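Local coordinates for protein VAL-1 (PDB 3GNE) that cleaves alginate by beta-elimination, as a family 14 polysaccharide lyase of a Chlorella virus, at residues A[32-37]-A[78-83]; A[91-96]-A[233-238]; A[167-172]-A[239-244]; A[219-222]-A[226-229]. All coordinates share one frame; numbering follows the deposited sequence.

Contact 1 (A[32-37]-A[78-83]); sequences TTFDGK and EVFYPK
Phe34 and Phe80 are the closest residues of the two backbones, their CA atoms still 9.7 Å apart, so only long side chains bridge the gap between segments 32-37 and 78-83. In each phenylalanine CG lies anti to the backbone N (chi1 171° in Phe34, -172° in Phe80), which sends both rings into the space between the chains. There they form a T-shaped pair: the CE2 and CZ edge of Phe34 is directed at the face of Phe80, with the planes at 74° and CE2 of Phe34 over the ring centre. The nearest approach, Phe34 CE2 to Phe80 CD2, is 3.7 Å. Tyr234 stacks on Phe34 and Trp165 meets Phe80, extending the aromatic cluster. Beside it Lys37 and Glu78 are joined through a water that accepts from Lys37 NZ at 3.0 Å and donates to Glu78 OE1 at 3.0 Å. Lys37 also makes a cation-pi contact with Trp165, while the other carboxylate oxygen of Glu78 is bonded to Asn237. Two backbone hydrogen bonds join Phe34 and Lys37 around a type I' turn closing a two-residue beta-hairpin between strands 30-34 and 37-44, whose flanking residues Phe34 and Lys37 reach over to strand 72-80 of the same jelly-roll sheet.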
# COMPACT_ATOMS: atom_id res chain seq x y z
N THR A 32 1.06 -20.24 -2.81
CA THR A 32 1.91 -21.43 -2.77
C THR A 32 2.60 -21.43 -1.44
O THR A 32 2.29 -20.65 -0.53
CB THR A 32 2.86 -21.41 -3.98
OG1 THR A 32 3.54 -22.67 -4.08
CG2 THR A 32 3.91 -20.31 -3.85
N THR A 33 3.52 -22.40 -1.32
CA THR A 33 4.33 -22.50 -0.12
C THR A 33 5.79 -22.21 -0.46
O THR A 33 6.29 -22.76 -1.45
CB THR A 33 4.23 -23.93 0.44
OG1 THR A 33 2.87 -24.08 0.89
CG2 THR A 33 5.12 -24.12 1.66
N PHE A 34 6.39 -21.38 0.38
CA PHE A 34 7.80 -21.01 0.12
C PHE A 34 8.42 -20.82 1.47
O PHE A 34 7.82 -20.13 2.35
CB PHE A 34 7.90 -19.78 -0.80
CG PHE A 34 9.34 -19.24 -0.91
CD1 PHE A 34 10.23 -19.90 -1.76
CD2 PHE A 34 9.78 -18.16 -0.20
CE1 PHE A 34 11.56 -19.46 -1.86
CE2 PHE A 34 11.08 -17.71 -0.28
CZ PHE A 34 11.97 -18.39 -1.11
N ASP A 35 9.58 -21.42 1.75
CA ASP A 35 10.27 -21.22 3.02
C ASP A 35 9.36 -21.53 4.22
O ASP A 35 9.42 -20.85 5.25
CB ASP A 35 10.76 -19.78 3.16
CG ASP A 35 11.78 -19.60 4.25
OD1 ASP A 35 12.48 -20.59 4.59
OD2 ASP A 35 11.91 -18.49 4.80
N GLY A 36 8.52 -22.56 4.05
CA GLY A 36 7.69 -23.05 5.15
C GLY A 36 6.48 -22.19 5.44
O GLY A 36 5.79 -22.41 6.44
N LYS A 37 6.22 -21.20 4.59
CA LYS A 37 5.12 -20.27 4.79
C LYS A 37 4.14 -20.32 3.63
O LYS A 37 4.52 -20.67 2.48
CB LYS A 37 5.64 -18.84 4.88
CG LYS A 37 6.66 -18.60 5.98
CD LYS A 37 7.23 -17.19 5.85
CE LYS A 37 8.39 -16.97 6.83
NZ LYS A 37 7.87 -16.93 8.23
N GLU A 78 4.70 -9.16 4.90
CA GLU A 78 6.13 -9.43 4.77
C GLU A 78 6.46 -9.75 3.34
O GLU A 78 5.64 -10.36 2.64
CB GLU A 78 6.54 -10.63 5.66
CG GLU A 78 6.21 -10.26 7.14
CD GLU A 78 6.46 -11.43 8.05
OE1 GLU A 78 7.25 -12.32 7.69
OE2 GLU A 78 5.94 -11.50 9.17
N VAL A 79 7.65 -9.35 2.88
CA VAL A 79 8.04 -9.66 1.48
C VAL A 79 9.47 -10.13 1.40
O VAL A 79 10.37 -9.64 2.06
CB VAL A 79 7.82 -8.39 0.64
CG1 VAL A 79 8.70 -7.25 1.17
CG2 VAL A 79 8.09 -8.69 -0.83
N PHE A 80 9.66 -11.16 0.59
CA PHE A 80 10.95 -11.79 0.34
C PHE A 80 11.34 -11.54 -1.13
O PHE A 80 10.59 -11.95 -2.04
CB PHE A 80 10.81 -13.27 0.62
CG PHE A 80 12.09 -14.10 0.61
CD1 PHE A 80 12.59 -14.57 1.83
CD2 PHE A 80 12.79 -14.44 -0.52
CE1 PHE A 80 13.71 -15.37 1.85
CE2 PHE A 80 13.92 -15.24 -0.52
CZ PHE A 80 14.40 -15.72 0.68
N TYR A 81 12.46 -10.88 -1.30
CA TYR A 81 13.08 -10.60 -2.61
C TYR A 81 14.29 -11.51 -2.77
O TYR A 81 15.30 -11.22 -2.09
CB TYR A 81 13.51 -9.14 -2.67
CG TYR A 81 12.30 -8.20 -2.73
CD1 TYR A 81 11.59 -8.16 -3.96
CD2 TYR A 81 11.90 -7.40 -1.67
CE1 TYR A 81 10.49 -7.29 -4.04
CE2 TYR A 81 10.79 -6.56 -1.78
CZ TYR A 81 10.11 -6.53 -2.98
OH TYR A 81 8.99 -5.71 -3.12
N PRO A 82 14.22 -12.53 -3.59
CA PRO A 82 15.41 -13.36 -3.78
C PRO A 82 16.57 -12.52 -4.30
O PRO A 82 16.36 -11.59 -5.07
CB PRO A 82 14.97 -14.37 -4.85
CG PRO A 82 13.47 -14.46 -4.67
CD PRO A 82 13.07 -13.01 -4.37
N LYS A 83 17.79 -12.89 -3.91
CA LYS A 83 18.99 -12.27 -4.44
C LYS A 83 18.94 -12.06 -5.94
O LYS A 83 18.56 -13.03 -6.63
CB LYS A 83 20.19 -13.15 -4.03
CG LYS A 83 21.55 -12.49 -4.26
CD LYS A 83 22.67 -13.48 -4.13
CE LYS A 83 24.08 -12.90 -4.23
NZ LYS A 83 25.06 -13.96 -3.75
O HOH W 1 5.79 -14.85 8.51

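Contact 2 (A[91-96]-A[233-238])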
# COMPACT_ATOMS: atom_id res chain seq x y z
N GLY A 91 8.11 0.71 -7.34
CA GLY A 91 6.86 0.03 -7.64
C GLY A 91 5.99 0.05 -6.42
O GLY A 91 6.37 0.61 -5.37
N LYS A 92 4.83 -0.58 -6.53
CA LYS A 92 3.85 -0.53 -5.46
C LYS A 92 3.73 -1.86 -4.71
O LYS A 92 3.86 -2.93 -5.31
CB LYS A 92 2.44 -0.26 -6.04
CG LYS A 92 2.12 1.20 -6.24
CD LYS A 92 3.04 1.88 -7.24
CE LYS A 92 2.51 3.31 -7.45
NZ LYS A 92 3.49 4.05 -8.34
N HIS A 93 3.37 -1.74 -3.45
CA HIS A 93 2.84 -2.87 -2.68
C HIS A 93 1.34 -2.72 -2.55
O HIS A 93 0.57 -3.31 -3.32
CB HIS A 93 3.51 -2.94 -1.30
CG HIS A 93 4.89 -3.51 -1.35
ND1 HIS A 93 5.60 -3.70 -0.18
CD2 HIS A 93 5.69 -3.89 -2.38
CE1 HIS A 93 6.77 -4.21 -0.52
NE2 HIS A 93 6.89 -4.33 -1.84
N GLY A 94 0.88 -1.86 -1.62
CA GLY A 94 -0.54 -1.62 -1.41
C GLY A 94 -0.71 -0.66 -0.26
O GLY A 94 0.26 -0.10 0.24
N GLY A 95 -1.95 -0.50 0.18
CA GLY A 95 -2.17 0.44 1.31
C GLY A 95 -3.66 0.64 1.48
O GLY A 95 -4.48 -0.21 1.16
N THR A 96 -3.98 1.78 2.02
CA THR A 96 -5.34 2.08 2.44
C THR A 96 -5.93 3.17 1.60
O THR A 96 -5.24 4.10 1.22
CB THR A 96 -5.24 2.49 3.93
OG1 THR A 96 -6.49 2.49 4.56
CG2 THR A 96 -4.71 3.90 3.95
N ALA A 233 8.75 -12.21 -6.43
CA ALA A 233 8.89 -11.90 -5.03
C ALA A 233 7.80 -12.67 -4.30
O ALA A 233 6.79 -13.05 -4.90
CB ALA A 233 8.80 -10.41 -4.76
N TYR A 234 7.97 -12.84 -2.99
CA TYR A 234 6.95 -13.56 -2.24
C TYR A 234 6.37 -12.67 -1.13
O TYR A 234 7.13 -12.03 -0.40
CB TYR A 234 7.52 -14.83 -1.60
CG TYR A 234 8.19 -15.74 -2.59
CD1 TYR A 234 7.47 -16.74 -3.25
CD2 TYR A 234 9.56 -15.60 -2.87
CE1 TYR A 234 8.10 -17.58 -4.18
CE2 TYR A 234 10.17 -16.43 -3.77
CZ TYR A 234 9.45 -17.42 -4.41
OH TYR A 234 10.12 -18.25 -5.31
N PHE A 235 5.06 -12.66 -1.00
CA PHE A 235 4.40 -11.88 0.04
C PHE A 235 3.66 -12.82 0.99
O PHE A 235 3.08 -13.82 0.59
CB PHE A 235 3.35 -10.92 -0.64
CG PHE A 235 4.03 -9.79 -1.39
CD1 PHE A 235 4.36 -8.60 -0.78
CD2 PHE A 235 4.32 -9.96 -2.75
CE1 PHE A 235 4.96 -7.56 -1.49
CE2 PHE A 235 4.92 -8.93 -3.48
CZ PHE A 235 5.26 -7.72 -2.85
N THR A 236 3.67 -12.47 2.26
CA THR A 236 3.01 -13.35 3.24
C THR A 236 2.57 -12.56 4.44
O THR A 236 2.98 -11.43 4.63
CB THR A 236 3.99 -14.50 3.64
OG1 THR A 236 3.26 -15.52 4.34
CG2 THR A 236 5.14 -13.96 4.51
N ASN A 237 1.76 -13.20 5.29
CA ASN A 237 1.43 -12.69 6.60
C ASN A 237 0.79 -11.31 6.52
O ASN A 237 1.23 -10.36 7.19
CB ASN A 237 2.68 -12.65 7.52
CG ASN A 237 2.24 -12.65 8.97
OD1 ASN A 237 1.13 -13.05 9.33
ND2 ASN A 237 3.15 -12.17 9.85
N PHE A 238 -0.24 -11.18 5.71
CA PHE A 238 -1.00 -9.93 5.64
C PHE A 238 -1.83 -9.79 6.90
O PHE A 238 -2.61 -10.68 7.25
CB PHE A 238 -1.96 -9.99 4.43
CG PHE A 238 -1.23 -9.88 3.10
CD1 PHE A 238 -1.05 -8.64 2.51
CD2 PHE A 238 -0.74 -11.00 2.44
CE1 PHE A 238 -0.42 -8.56 1.24
CE2 PHE A 238 -0.12 -10.94 1.22
CZ PHE A 238 0.06 -9.70 0.62
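His93 and Phe235 sit opposite each other on two strands that run in roughly the same direction, with 9.5 Å between their CA atoms. That spacing is the gap between the two layers of a beta-sandwich: segment 91-96 belongs to one antiparallel sheet and segment 233-238 to the other, and the rings meet in the interior of what is, in this family, a beta-jelly roll. At His93 the backbone departs from a regular strand (psi -79°), and both His93 and Gly94 bond to Ile117 of the adjacent strand, consistent with a beta bulge. Phe235 starts out toward the opposite sheet. The bond from CA to CB of His93 runs along the gap, and the ring beyond it offers its face to Phe235. The two rings make a T-shaped stack in which the edge of Phe235 stands on the face of His93, the planes nearly perpendicular at 89° and the centroids 5.1 Å apart. CE1 and CZ of Phe235 do the touching; CE1 is 3.8 Å from His93 NE2, and CZ 3.9 Å from His93 CD2. Around them Trp217 packs edge-to-face with Phe235, and Trp77 meets the imidazole. NE2 of the buried His93 is hydrogen-bonded to Tyr81 OH. Phe235 CE1 stands 3.7 Å above the centre of the His93 imidazole ring.

Contact 3 (A[167-172]-A[239-244]); sequences RIEIGT and QMKKYE
Lys241 reaches Glu169 from a strand two places away in the same antiparallel sheet, and its side chain can be traced outward atom by atom. CB leaves the backbone toward segment 167-172, and with chi1 at -60° CG lies beside the backbone N. The chain then runs straight to CD, which comes within 3.7 Å of Glu169 OE1. At chi3 (64°) it bends, which keeps CE close to the carboxylate as well, 3.7 Å from Glu169 OE1. NZ ends the path with a salt bridge and hydrogen bond to Glu169 OE2 at 2.9 Å. This bond approaches from above the carboxylate, 39° out of its plane, and Glu169 OE1 is only slightly farther from Lys241 NZ, at 3.3 Å. The two side chains cross at about a right angle, the lysine lying over the carboxylate. The Glu169 side chain also touches Thr74 and Ala76 on the strand in between.

Farther along, the chain turns so that the ring of Tyr243 meets the other backbone edge-on. Tyr243 CE1 lies 3.5 Å from Thr172 N and 3.6 Å from Gly171 C; the absence of a side chain at Gly171 lets the ring come this near. Tyr243 OH is bonded to Glu187, and Tyr189 meets its ring. Strands 166-173 and 231-241 both pair with strand 72-80, one on each side, so this is a salt bridge that spans the intervening strand on one face of the sheet, with Tyr243, near the end of the modelled chain, laid edge-on against strand 166-173 of the jelly roll.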
# COMPACT_ATOMS: atom_id res chain seq x y z
N ARG A 167 9.68 -7.01 6.93
CA ARG A 167 8.43 -6.70 7.57
C ARG A 167 8.03 -5.26 7.29
O ARG A 167 8.78 -4.35 7.62
CB ARG A 167 8.54 -6.93 9.10
CG ARG A 167 8.93 -8.37 9.40
CD ARG A 167 9.06 -8.58 10.90
NE ARG A 167 9.93 -7.65 11.56
CZ ARG A 167 11.22 -7.37 11.62
NH1 ARG A 167 11.64 -6.38 12.40
NH2 ARG A 167 12.09 -8.08 10.88
N ILE A 168 6.84 -5.10 6.68
CA ILE A 168 6.36 -3.79 6.30
C ILE A 168 5.06 -3.47 7.04
O ILE A 168 4.20 -4.34 7.14
CB ILE A 168 6.06 -3.78 4.78
CG1 ILE A 168 7.24 -4.35 3.96
CG2 ILE A 168 5.65 -2.38 4.34
CD1 ILE A 168 8.49 -3.54 4.03
N GLU A 169 4.86 -2.23 7.47
CA GLU A 169 3.55 -1.85 7.98
C GLU A 169 3.24 -0.45 7.44
O GLU A 169 4.17 0.36 7.26
CB GLU A 169 3.50 -1.79 9.54
CG GLU A 169 4.07 -3.06 10.21
CD GLU A 169 3.68 -3.09 11.69
OE1 GLU A 169 2.70 -2.45 12.11
OE2 GLU A 169 4.36 -3.84 12.39
N ILE A 170 1.96 -0.18 7.30
CA ILE A 170 1.57 1.17 6.95
C ILE A 170 0.35 1.53 7.81
O ILE A 170 -0.67 0.83 7.73
CB ILE A 170 1.28 1.38 5.44
CG1 ILE A 170 0.95 2.84 5.12
CG2 ILE A 170 0.25 0.43 4.87
CD1 ILE A 170 1.13 3.22 3.66
N GLY A 171 0.48 2.62 8.56
CA GLY A 171 -0.60 3.11 9.40
C GLY A 171 -1.24 4.35 8.81
O GLY A 171 -0.58 5.18 8.18
N THR A 172 -2.54 4.43 9.03
CA THR A 172 -3.31 5.57 8.54
C THR A 172 -4.23 6.06 9.64
O THR A 172 -4.98 5.22 10.16
CB THR A 172 -4.18 5.18 7.32
OG1 THR A 172 -3.35 4.58 6.32
CG2 THR A 172 -4.76 6.42 6.69
N GLN A 239 -1.66 -8.69 7.64
CA GLN A 239 -2.31 -8.44 8.90
C GLN A 239 -2.99 -7.08 8.90
O GLN A 239 -2.52 -6.13 8.30
CB GLN A 239 -1.28 -8.47 10.06
CG GLN A 239 -0.63 -9.85 10.19
CD GLN A 239 0.43 -9.88 11.25
OE1 GLN A 239 1.20 -8.91 11.29
NE2 GLN A 239 0.52 -10.90 12.09
N MET A 240 -4.09 -7.07 9.65
CA MET A 240 -4.77 -5.82 9.97
C MET A 240 -4.47 -5.54 11.45
O MET A 240 -4.74 -6.45 12.27
CB MET A 240 -6.27 -5.86 9.71
CG MET A 240 -6.90 -4.49 9.87
SD MET A 240 -8.66 -4.41 9.50
CE MET A 240 -9.36 -5.53 10.79
N LYS A 241 -3.95 -4.38 11.78
CA LYS A 241 -3.45 -4.12 13.14
C LYS A 241 -4.03 -2.83 13.68
O LYS A 241 -4.39 -1.96 12.88
CB LYS A 241 -1.91 -4.04 13.13
CG LYS A 241 -1.26 -5.34 12.63
CD LYS A 241 0.28 -5.24 12.60
CE LYS A 241 0.82 -5.06 14.00
NZ LYS A 241 2.32 -5.09 14.00
N LYS A 242 -4.03 -2.74 15.00
CA LYS A 242 -4.40 -1.44 15.59
C LYS A 242 -3.41 -0.38 15.15
O LYS A 242 -2.18 -0.61 15.04
CB LYS A 242 -4.43 -1.69 17.10
CG LYS A 242 -5.71 -2.52 17.44
CD LYS A 242 -5.64 -3.17 18.80
CE LYS A 242 -6.58 -4.34 19.05
NZ LYS A 242 -6.31 -5.50 18.15
N TYR A 243 -3.90 0.85 14.94
CA TYR A 243 -2.98 1.99 14.75
C TYR A 243 -2.25 2.26 16.08
O TYR A 243 -2.91 2.53 17.08
CB TYR A 243 -3.76 3.22 14.29
CG TYR A 243 -2.86 4.35 13.89
CD1 TYR A 243 -2.45 4.51 12.59
CD2 TYR A 243 -2.48 5.30 14.82
CE1 TYR A 243 -1.64 5.55 12.21
CE2 TYR A 243 -1.64 6.36 14.47
CZ TYR A 243 -1.24 6.47 13.16
OH TYR A 243 -0.41 7.51 12.81
N GLU A 244 -0.92 2.19 16.07
CA GLU A 244 -0.18 2.23 17.32
C GLU A 244 0.14 3.69 17.59
O GLU A 244 0.80 4.27 16.71
CB GLU A 244 1.11 1.41 17.27
CG GLU A 244 1.73 1.27 18.67
CD GLU A 244 2.43 -0.07 18.88
OE1 GLU A 244 1.88 -1.11 18.44
OE2 GLU A 244 3.53 -0.12 19.47

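Contact 4 (A[219-222]-A[226-229]); sequences TFFG and PSPK
The phenyl ring of Phe221 carries Ser227 on one face: CA of the serine stands 3.5 Å above the plane, displaced toward the rim, and CB lies more nearly over the middle. This is a CH-pi contact, with Ser227 CB 3.8 Å from the centroid of the Phe221 ring and only 12° off the ring normal. Pro226 and Pro228 come in obliquely beside the serine, the CD atom of Pro228 being 4.0 Å from Phe221 CE1. Two further aromatic rings, Trp119 and Tyr44, pack edge-to-face with Phe221, so the phenyl group is held among apolar surfaces as well as against the loop.

The backbone of the loop also presses on the stem of the aromatic side chain, where Phe221 CB is 3.5 Å from Ser227 N and 3.7 Å from Pro226 C. The hydroxyl of Ser227 has a different task. Its OG is anti to the backbone N (chi1 -173°) and donates to Lys229 O at 2.8 Å, in the carbonyl plane with a C=O...donor angle of 148°. Gln231 NE2 also bonds this oxygen, and the backbone of Ser227 is tied to Asn47 and Ser48. The reversal after strand 212-221 is therefore pinned on several sides.

Between the two segments the cohesion is almost wholly dispersive, carried by C-H groups and peptide atoms against one aromatic face. CA and CB of Ser227 lie on the ring, while OG, though near its rim, is engaged by Lys229 O and Gln231 NE2. Those bonds fix the rotation about CA-CB, and the tethered backbone probably holds CB over Phe221.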
# COMPACT_ATOMS: atom_id res chain seq x y z
N THR A 219 0.23 -4.84 -6.54
CA THR A 219 1.69 -4.74 -6.62
C THR A 219 2.11 -4.85 -8.08
O THR A 219 1.65 -5.69 -8.85
CB THR A 219 2.35 -5.81 -5.75
OG1 THR A 219 3.79 -5.61 -5.83
CG2 THR A 219 2.08 -7.27 -6.16
N PHE A 220 2.98 -3.91 -8.47
CA PHE A 220 3.44 -3.79 -9.86
C PHE A 220 4.59 -2.84 -9.89
O PHE A 220 4.75 -2.02 -8.95
CB PHE A 220 2.28 -3.30 -10.77
CG PHE A 220 1.69 -1.97 -10.34
CD1 PHE A 220 0.58 -1.97 -9.48
CD2 PHE A 220 2.24 -0.75 -10.78
CE1 PHE A 220 0.05 -0.76 -9.06
CE2 PHE A 220 1.69 0.45 -10.36
CZ PHE A 220 0.58 0.45 -9.50
N PHE A 221 5.39 -2.87 -10.98
CA PHE A 221 6.47 -1.95 -11.14
C PHE A 221 6.03 -0.59 -11.64
O PHE A 221 5.15 -0.48 -12.48
CB PHE A 221 7.48 -2.50 -12.18
CG PHE A 221 8.48 -3.47 -11.55
CD1 PHE A 221 9.82 -3.08 -11.45
CD2 PHE A 221 8.09 -4.73 -11.08
CE1 PHE A 221 10.75 -3.91 -10.84
CE2 PHE A 221 9.01 -5.57 -10.44
CZ PHE A 221 10.34 -5.15 -10.35
N GLY A 222 6.70 0.45 -11.12
CA GLY A 222 6.53 1.77 -11.68
C GLY A 222 5.31 2.51 -11.13
O GLY A 222 4.76 2.21 -10.09
N PRO A 226 8.92 -0.27 -16.04
CA PRO A 226 8.38 -1.59 -15.74
C PRO A 226 9.48 -2.54 -15.26
O PRO A 226 10.67 -2.23 -15.14
CB PRO A 226 7.84 -2.03 -17.12
CG PRO A 226 8.81 -1.38 -18.10
CD PRO A 226 9.17 -0.04 -17.47
N SER A 227 9.11 -3.77 -14.96
CA SER A 227 10.10 -4.74 -14.56
C SER A 227 11.09 -5.00 -15.67
O SER A 227 10.74 -5.24 -16.84
CB SER A 227 9.39 -6.09 -14.26
OG SER A 227 10.35 -6.99 -13.71
N PRO A 228 12.40 -4.94 -15.37
CA PRO A 228 13.39 -5.11 -16.46
C PRO A 228 13.62 -6.56 -16.86
O PRO A 228 14.31 -6.79 -17.88
CB PRO A 228 14.68 -4.54 -15.84
CG PRO A 228 14.44 -4.39 -14.40
CD PRO A 228 13.00 -4.51 -14.12
N LYS A 229 13.10 -7.51 -16.10
CA LYS A 229 13.29 -8.93 -16.42
C LYS A 229 12.13 -9.70 -15.81
O LYS A 229 11.40 -9.23 -14.92
CB LYS A 229 14.65 -9.43 -15.90
CG LYS A 229 14.76 -9.39 -14.36
CD LYS A 229 16.08 -10.09 -13.96
CE LYS A 229 16.32 -9.87 -12.46
NZ LYS A 229 17.64 -10.46 -12.00

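In the fold
The four contacts sample both layers of the sandwich. Contact 2 spans the interior only 7 Å from the centre of the chain, whereas contact 1, its centre about 12 Å from that of contact 2 and about 19 Å from the centre of the chain, lies on the larger sheet near the surface. Contact 3 is about 12 Å from contact 2, centre to centre, sharing strand 231-241 with it, and contact 4, about 25 Å from contact 3, lies on the opposite side of the chain's centre. Along the chain contact 1 closes first; contacts 2 and 3 then cross, and contact 4 is nested inside both loops. Strand 231-241 thus gathers distant parts of the chain, and the bonds Tyr81 to His93 and Thr219 to Lys92 link contact 2 to contacts 1 and 4.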